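Local coordinates for protein pentalenene synthase (Streptomyces chartreusis NRRL 3882, PDB 6Q4S) that is a magnesium-dependent terpene synthase that probably cyclises farnesyl diphosphate to the bicyclic sesquiterpenol 7-epi-alpha-eudesmol, at residues M70-L75 with A144-F149; F77-Q82 with E96-L101; I102-R107 with L121-V126. All coordinates share one frame; numbering follows the deposited sequence.

Contact 1. Residues M70-L75 with A144-F149; sequences MNWFSL and ASWGRF
W72 and W146 reach across from two well-separated helices of the all-helical terpene synthase fold, 63-79 and 136-161, and meet through a small patch of their indoles. The CA atoms of W72 and W146 are 11.9 Å apart, so the backbones do not touch and the two rings span the gap. The tight spot is the pyrrole nitrogen of W72: its NE1 lies 3.5 Å from CZ3 of W146 and 3.7 Å from CH2 of W146, at the far end of the six-membered ring. The planes are inclined at 44°, so the two indoles meet obliquely. In both residues CG is anti to the backbone N (chi1 -177° and 176°), the rotamer that carries each indole out into the space between the helices. W123 packs against both rings, and W146 NE1 is hydrogen-bonded to L101 O.

Away from this buried point the contact thins quickly. L75 CB stays 5.3 Å from W146 CH2, while R148, partly exposed on the other side of its helix, hydrogen-bonds through NH2 to T140 OG1 of the second subunit. On helix 63-79, S74 turns back on its own chain, its OG donating to N71 O at 2.6 Å.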
# COMPACT_ATOMS: atom_id res chain seq x y z
N MET A 70 12.20 -18.53 -3.44
CA MET A 70 12.83 -18.61 -4.72
C MET A 70 11.84 -18.31 -5.83
O MET A 70 12.17 -17.65 -6.83
CB MET A 70 13.45 -19.97 -4.99
CG MET A 70 14.54 -20.32 -3.97
SD MET A 70 15.20 -21.97 -4.35
CE MET A 70 16.60 -21.88 -3.22
N ASN A 71 10.61 -18.83 -5.69
CA ASN A 71 9.65 -18.59 -6.71
C ASN A 71 9.42 -17.01 -6.84
O ASN A 71 9.43 -16.44 -7.95
CB ASN A 71 8.33 -19.34 -6.40
CG ASN A 71 8.48 -20.86 -6.47
OD1 ASN A 71 9.41 -21.41 -7.08
ND2 ASN A 71 7.46 -21.54 -5.96
N TRP A 72 9.15 -16.39 -5.73
CA TRP A 72 9.04 -14.93 -5.66
C TRP A 72 10.22 -14.17 -6.26
O TRP A 72 10.04 -13.36 -7.16
CB TRP A 72 8.91 -14.55 -4.25
CG TRP A 72 8.71 -13.13 -4.01
CD1 TRP A 72 7.92 -12.26 -4.70
CD2 TRP A 72 9.32 -12.40 -3.00
NE1 TRP A 72 7.99 -11.01 -4.15
CE2 TRP A 72 8.86 -11.06 -3.11
CE3 TRP A 72 10.24 -12.72 -2.01
CZ2 TRP A 72 9.23 -10.08 -2.19
CZ3 TRP A 72 10.63 -11.77 -1.15
CH2 TRP A 72 10.13 -10.45 -1.23
N PHE A 73 11.42 -14.49 -5.78
CA PHE A 73 12.63 -14.00 -6.37
C PHE A 73 12.60 -14.03 -7.90
O PHE A 73 13.02 -13.09 -8.52
CB PHE A 73 13.83 -14.83 -5.93
CG PHE A 73 14.83 -14.11 -5.12
CD1 PHE A 73 15.92 -13.53 -5.71
CD2 PHE A 73 14.75 -14.11 -3.73
CE1 PHE A 73 16.88 -12.90 -4.96
CE2 PHE A 73 15.75 -13.51 -2.95
CZ PHE A 73 16.79 -12.89 -3.57
N SER A 74 12.18 -15.14 -8.49
CA SER A 74 12.19 -15.23 -9.90
C SER A 74 11.26 -14.21 -10.60
O SER A 74 11.54 -13.86 -11.75
CB SER A 74 11.86 -16.66 -10.40
OG SER A 74 10.51 -17.01 -10.22
N LEU A 75 10.16 -13.81 -9.93
CA LEU A 75 9.10 -12.98 -10.54
C LEU A 75 9.65 -11.65 -10.94
O LEU A 75 9.51 -11.25 -12.07
CB LEU A 75 7.87 -12.76 -9.61
CG LEU A 75 7.15 -14.06 -9.41
CD1 LEU A 75 5.96 -13.95 -8.49
CD2 LEU A 75 6.77 -14.67 -10.73
N ALA A 144 2.92 -1.72 0.64
CA ALA A 144 3.38 -0.39 0.20
C ALA A 144 4.84 -0.47 -0.25
O ALA A 144 5.17 0.13 -1.22
CB ALA A 144 3.21 0.60 1.33
N SER A 145 5.71 -1.20 0.45
CA SER A 145 7.10 -1.34 0.03
C SER A 145 7.23 -1.88 -1.43
O SER A 145 7.91 -1.32 -2.29
CB SER A 145 7.89 -2.25 0.99
OG SER A 145 8.06 -1.73 2.29
N TRP A 146 6.53 -2.97 -1.69
CA TRP A 146 6.47 -3.64 -2.99
C TRP A 146 5.90 -2.70 -4.07
O TRP A 146 6.42 -2.61 -5.17
CB TRP A 146 5.54 -4.83 -2.86
CG TRP A 146 5.24 -5.66 -4.09
CD1 TRP A 146 4.00 -5.80 -4.67
CD2 TRP A 146 6.09 -6.56 -4.80
NE1 TRP A 146 4.06 -6.65 -5.70
CE2 TRP A 146 5.31 -7.14 -5.83
CE3 TRP A 146 7.45 -6.89 -4.72
CZ2 TRP A 146 5.83 -8.06 -6.75
CZ3 TRP A 146 7.96 -7.84 -5.62
CH2 TRP A 146 7.14 -8.38 -6.64
N GLY A 147 4.81 -2.03 -3.71
CA GLY A 147 4.21 -1.02 -4.59
C GLY A 147 5.13 0.12 -4.96
O GLY A 147 5.22 0.49 -6.14
N ARG A 148 5.82 0.68 -3.97
CA ARG A 148 6.78 1.78 -4.25
C ARG A 148 7.89 1.30 -5.22
O ARG A 148 8.22 1.98 -6.18
CB ARG A 148 7.41 2.32 -2.96
CG ARG A 148 6.46 3.05 -2.04
CD ARG A 148 7.16 3.64 -0.83
NE ARG A 148 6.09 4.19 0.08
CZ ARG A 148 5.66 3.63 1.18
NH1 ARG A 148 6.28 2.54 1.65
NH2 ARG A 148 4.62 4.18 1.82
N PHE A 149 8.36 0.07 -5.01
CA PHE A 149 9.32 -0.57 -5.86
C PHE A 149 8.83 -0.67 -7.29
O PHE A 149 9.55 -0.35 -8.27
CB PHE A 149 9.73 -1.97 -5.30
CG PHE A 149 10.32 -2.86 -6.33
CD1 PHE A 149 11.55 -2.54 -6.89
CD2 PHE A 149 9.64 -3.98 -6.80
CE1 PHE A 149 12.13 -3.39 -7.82
CE2 PHE A 149 10.18 -4.79 -7.78
CZ PHE A 149 11.47 -4.47 -8.29

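Contact 2. Residues F77-Q82 with E96-L101; sequences FLFDDQ and EVAREL
F79 carries all the contact from its side, laying its ring against V97, A98 and L101 of helix 90-103. Of these three, L101 meets the ring face, in a CH-pi contact: its CD1 sits 4.3 Å from the centroid of the F79 ring and only 5° off the ring normal, almost straight above the middle.

The remaining apolar contacts come at a slant to the ring. V97 CG1 is 3.7 Å from F79 CE1, and A98 CB is 3.9 Å from F79 CZ, with the backbone N of A98 equally near that carbon. With CG anti to the backbone N (chi1 178°), F79 points its ring at these three residues. Replacing F79 with an alanine is likely to open a gap beside V97 and A98 and leave the L101 methyl without the ring it rests on.

F79 directly precedes the DDXXD motif of class I terpene synthases, which begins at D80; by similarity to a close relative, D80 is expected to bind magnesium at the mouth of the active site. From helix 136-161, L150 touches both F79 and L101.

No hydrogen bond crosses the contact. Q82 NE2 donates to L35 O instead, and R99 turns to the second subunit, where its NH1 forms a salt bridge with E100 OE2 of that other chain.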
# COMPACT_ATOMS: atom_id res chain seq x y z
N PHE A 77 12.85 -10.75 -11.35
CA PHE A 77 13.91 -10.83 -12.33
C PHE A 77 13.45 -11.28 -13.71
O PHE A 77 14.04 -10.93 -14.71
CB PHE A 77 15.02 -11.77 -11.86
CG PHE A 77 15.89 -11.20 -10.78
CD1 PHE A 77 15.47 -11.17 -9.43
CD2 PHE A 77 17.16 -10.71 -11.09
CE1 PHE A 77 16.28 -10.64 -8.43
CE2 PHE A 77 17.99 -10.18 -10.09
CZ PHE A 77 17.56 -10.16 -8.76
N LEU A 78 12.40 -12.09 -13.76
CA LEU A 78 11.86 -12.49 -15.03
C LEU A 78 10.94 -11.43 -15.60
O LEU A 78 10.67 -11.44 -16.78
CB LEU A 78 11.10 -13.79 -14.92
CG LEU A 78 12.07 -14.99 -14.92
CD1 LEU A 78 11.37 -16.27 -14.52
CD2 LEU A 78 12.79 -15.11 -16.26
N PHE A 79 10.45 -10.55 -14.75
CA PHE A 79 9.43 -9.57 -15.15
C PHE A 79 9.71 -8.88 -16.50
O PHE A 79 8.96 -9.19 -17.46
CB PHE A 79 9.13 -8.63 -13.98
CG PHE A 79 8.13 -7.56 -14.28
CD1 PHE A 79 7.11 -7.75 -15.14
CD2 PHE A 79 8.19 -6.38 -13.60
CE1 PHE A 79 6.19 -6.74 -15.38
CE2 PHE A 79 7.28 -5.36 -13.84
CZ PHE A 79 6.29 -5.55 -14.76
N ASP A 80 10.77 -8.05 -16.67
CA ASP A 80 11.11 -7.52 -18.09
C ASP A 80 10.98 -8.53 -19.26
O ASP A 80 10.38 -8.24 -20.31
CB ASP A 80 12.50 -6.86 -18.22
CG ASP A 80 13.43 -7.20 -17.08
OD1 ASP A 80 13.81 -8.40 -16.97
OD2 ASP A 80 13.74 -6.26 -16.29
N ASP A 81 11.48 -9.73 -19.01
CA ASP A 81 11.58 -10.78 -20.04
C ASP A 81 10.21 -11.46 -20.38
O ASP A 81 10.16 -12.33 -21.23
CB ASP A 81 12.69 -11.81 -19.66
CG ASP A 81 14.06 -11.13 -19.32
OD1 ASP A 81 14.19 -9.90 -19.50
OD2 ASP A 81 14.99 -11.80 -18.85
N GLN A 82 9.11 -11.03 -19.79
CA GLN A 82 7.80 -11.59 -20.13
C GLN A 82 7.19 -10.99 -21.40
O GLN A 82 6.22 -11.55 -21.92
CB GLN A 82 6.84 -11.43 -18.94
CG GLN A 82 7.29 -12.18 -17.69
CD GLN A 82 7.27 -13.70 -17.91
OE1 GLN A 82 6.22 -14.28 -18.01
NE2 GLN A 82 8.43 -14.32 -17.98
N GLU A 96 1.04 -1.66 -17.18
CA GLU A 96 -0.18 -2.38 -16.98
C GLU A 96 -0.02 -3.65 -16.10
O GLU A 96 -0.82 -3.91 -15.18
CB GLU A 96 -0.86 -2.70 -18.33
CG GLU A 96 -2.14 -3.48 -18.23
CD GLU A 96 -2.91 -3.73 -19.57
OE1 GLU A 96 -2.31 -3.71 -20.70
OE2 GLU A 96 -4.14 -3.99 -19.44
N VAL A 97 1.04 -4.42 -16.38
CA VAL A 97 1.28 -5.63 -15.65
C VAL A 97 1.80 -5.32 -14.26
O VAL A 97 1.33 -5.93 -13.31
CB VAL A 97 2.25 -6.58 -16.44
CG1 VAL A 97 2.63 -7.76 -15.56
CG2 VAL A 97 1.54 -7.01 -17.72
N ALA A 98 2.68 -4.32 -14.15
CA ALA A 98 3.20 -3.92 -12.86
C ALA A 98 2.10 -3.52 -11.91
O ALA A 98 2.14 -3.87 -10.72
CB ALA A 98 4.18 -2.78 -12.95
N ARG A 99 1.13 -2.77 -12.42
CA ARG A 99 -0.01 -2.34 -11.58
C ARG A 99 -0.88 -3.48 -11.12
O ARG A 99 -1.45 -3.39 -10.05
CB ARG A 99 -0.85 -1.29 -12.32
CG ARG A 99 -0.04 -0.01 -12.42
CD ARG A 99 -0.68 1.15 -13.14
NE ARG A 99 0.22 2.32 -13.12
CZ ARG A 99 -0.17 3.57 -13.38
NH1 ARG A 99 -1.44 3.83 -13.70
NH2 ARG A 99 0.70 4.56 -13.31
N GLU A 100 -1.00 -4.55 -11.91
CA GLU A 100 -1.70 -5.78 -11.46
C GLU A 100 -0.89 -6.40 -10.34
O GLU A 100 -1.44 -6.77 -9.30
CB GLU A 100 -1.91 -6.79 -12.63
CG GLU A 100 -2.69 -8.02 -12.23
CD GLU A 100 -4.14 -7.72 -11.91
OE1 GLU A 100 -4.67 -8.14 -10.86
OE2 GLU A 100 -4.79 -7.05 -12.75
N LEU A 101 0.42 -6.42 -10.46
CA LEU A 101 1.26 -6.91 -9.36
C LEU A 101 1.15 -6.04 -8.09
O LEU A 101 1.18 -6.53 -6.94
CB LEU A 101 2.68 -7.03 -9.84
CG LEU A 101 3.00 -7.87 -11.10
CD1 LEU A 101 4.50 -7.77 -11.39
CD2 LEU A 101 2.57 -9.29 -10.85

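Contact 3. Residues I102-R107 with L121-V126; sequences IVTPLR and LAWAEV
The W123 indole lies against T104 and P105 with its pyrrole side and the near corner of its benzene ring, and both residues come at it obliquely. T104 brings carbon: its CB and its CG2 are each 3.7 Å from W123 CD1. Further round the indole, P105 CG touches CZ2 of W123 at 3.8 Å, while P105 CD is 3.9 Å from NE1 of W123. The P105 side chain runs across that of W123. W72 and W146 also meet this indole, with planes inclined to it by about 20° and 35°, making a cluster of three tryptophans.

The methyl of T104 also reaches past the indole to helix 118-131 itself, with CG2 3.9 Å from A124 CA. A chi1 of -74° puts OG1 beside the backbone N and the methyl anti to it; OG1 is hydrogen-bonded to E100 O. The same glutamate holds R107, whose NH2 forms a salt bridge with E100 OE1.

No hydrogen bond joins the two segments; W123 uses its NE1 on L101 O, one residue before the 102-107 segment. P105, four residues beyond L101, has no N-H with which to make the usual helical bond, so that carbonyl can be met by side-chain donors instead. T104 and P105 form a short 3-10 segment.

In the all-helical terpene synthase fold this buried turn is closed in by several helices. L75 and W72 of helix 63-79 pack on W123 and V126 respectively. From helix 136-161, F142 touches W123 and A143 touches P105. The second subunit covers the far side, its V151 against V103 and R107.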
# COMPACT_ATOMS: atom_id res chain seq x y z
N ILE A 102 0.93 -4.75 -8.28
CA ILE A 102 0.77 -3.85 -7.17
C ILE A 102 -0.56 -4.13 -6.44
O ILE A 102 -0.62 -4.11 -5.21
CB ILE A 102 0.84 -2.35 -7.59
CG1 ILE A 102 2.27 -2.04 -8.00
CG2 ILE A 102 0.42 -1.41 -6.44
CD1 ILE A 102 2.48 -0.70 -8.70
N VAL A 103 -1.64 -4.37 -7.16
CA VAL A 103 -2.93 -4.50 -6.45
C VAL A 103 -3.15 -5.87 -5.85
O VAL A 103 -3.99 -6.03 -5.03
CB VAL A 103 -4.11 -4.10 -7.32
CG1 VAL A 103 -3.96 -2.68 -7.81
CG2 VAL A 103 -4.29 -4.96 -8.53
N THR A 104 -2.36 -6.88 -6.24
CA THR A 104 -2.59 -8.27 -5.78
C THR A 104 -2.50 -8.33 -4.27
O THR A 104 -3.36 -8.94 -3.63
CB THR A 104 -1.65 -9.24 -6.54
OG1 THR A 104 -2.14 -9.38 -7.88
CG2 THR A 104 -1.53 -10.59 -5.90
N PRO A 105 -1.52 -7.64 -3.65
CA PRO A 105 -1.54 -7.66 -2.19
C PRO A 105 -2.57 -6.76 -1.58
O PRO A 105 -2.71 -6.76 -0.38
CB PRO A 105 -0.16 -7.17 -1.79
CG PRO A 105 0.69 -7.39 -3.01
CD PRO A 105 -0.23 -7.17 -4.16
N LEU A 106 -3.34 -6.04 -2.41
CA LEU A 106 -4.41 -5.18 -1.87
C LEU A 106 -5.80 -5.79 -2.06
O LEU A 106 -6.81 -5.09 -2.05
CB LEU A 106 -4.32 -3.81 -2.58
CG LEU A 106 -3.00 -3.09 -2.22
CD1 LEU A 106 -2.86 -1.85 -3.10
CD2 LEU A 106 -2.88 -2.76 -0.74
N ARG A 107 -5.87 -7.09 -2.25
CA ARG A 107 -7.15 -7.79 -2.48
C ARG A 107 -7.05 -9.17 -1.74
O ARG A 107 -5.94 -9.61 -1.42
CB ARG A 107 -7.36 -7.85 -4.00
CG ARG A 107 -7.34 -9.18 -4.64
CD ARG A 107 -6.65 -9.36 -5.96
NE ARG A 107 -7.02 -8.54 -7.05
CZ ARG A 107 -6.27 -8.44 -8.14
NH1 ARG A 107 -5.15 -9.18 -8.30
NH2 ARG A 107 -6.64 -7.62 -9.08
N LEU A 121 -0.55 -14.40 -12.68
CA LEU A 121 -1.05 -15.63 -12.07
C LEU A 121 -0.07 -16.23 -11.10
O LEU A 121 -0.48 -16.68 -10.04
CB LEU A 121 -1.40 -16.66 -13.17
CG LEU A 121 -2.56 -16.19 -14.07
CD1 LEU A 121 -2.50 -16.93 -15.42
CD2 LEU A 121 -3.93 -16.36 -13.42
N ALA A 122 1.21 -16.21 -11.44
CA ALA A 122 2.27 -16.68 -10.57
C ALA A 122 2.29 -15.87 -9.31
O ALA A 122 2.35 -16.43 -8.21
CB ALA A 122 3.62 -16.64 -11.25
N TRP A 123 2.25 -14.55 -9.46
CA TRP A 123 2.22 -13.71 -8.27
C TRP A 123 0.97 -13.87 -7.44
O TRP A 123 1.06 -13.91 -6.22
CB TRP A 123 2.48 -12.24 -8.65
CG TRP A 123 2.48 -11.24 -7.54
CD1 TRP A 123 1.76 -10.08 -7.54
CD2 TRP A 123 3.20 -11.26 -6.28
NE1 TRP A 123 2.02 -9.36 -6.40
CE2 TRP A 123 2.88 -10.06 -5.60
CE3 TRP A 123 4.08 -12.14 -5.66
CZ2 TRP A 123 3.38 -9.74 -4.32
CZ3 TRP A 123 4.59 -11.82 -4.39
CH2 TRP A 123 4.22 -10.63 -3.72
N ALA A 124 -0.20 -13.98 -8.04
CA ALA A 124 -1.36 -14.23 -7.19
C ALA A 124 -1.18 -15.47 -6.30
O ALA A 124 -1.61 -15.49 -5.11
CB ALA A 124 -2.64 -14.33 -7.98
N GLU A 125 -0.50 -16.48 -6.85
CA GLU A 125 -0.21 -17.71 -6.08
C GLU A 125 0.77 -17.45 -4.97
O GLU A 125 0.45 -17.78 -3.85
CB GLU A 125 0.32 -18.86 -6.98
CG GLU A 125 0.63 -20.12 -6.16
CD GLU A 125 1.45 -21.16 -6.93
OE1 GLU A 125 0.84 -21.75 -7.84
OE2 GLU A 125 2.66 -21.34 -6.61
N VAL A 126 1.89 -16.80 -5.28
CA VAL A 126 2.96 -16.58 -4.34
C VAL A 126 2.52 -15.74 -3.19
O VAL A 126 2.91 -16.02 -2.05
CB VAL A 126 4.25 -16.06 -5.02
CG1 VAL A 126 5.29 -15.46 -4.08
CG2 VAL A 126 4.85 -17.14 -5.89

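In the fold
All three contacts are buried and none has a hydrogen bond between its own segments. Contact 1 is the most central, its centre about 7 Å from the centre of the chain; the centres of contacts 2 and 3 lie further out, at about 15 and 17 Å. Contacts 1 and 2 share helix 63-79; contacts 2 and 3 share helix 90-103. Their chemistry differs: a meeting of two indoles in contact 1, a phenylalanine on aliphatic groups next to the probable metal-binding motif in contact 2, and threonine and proline on an indole in contact 3. L101 O joins them, receiving both W146 NE1 and W123 NE1, while E100 and R107 add a salt bridge between contacts 2 and 3.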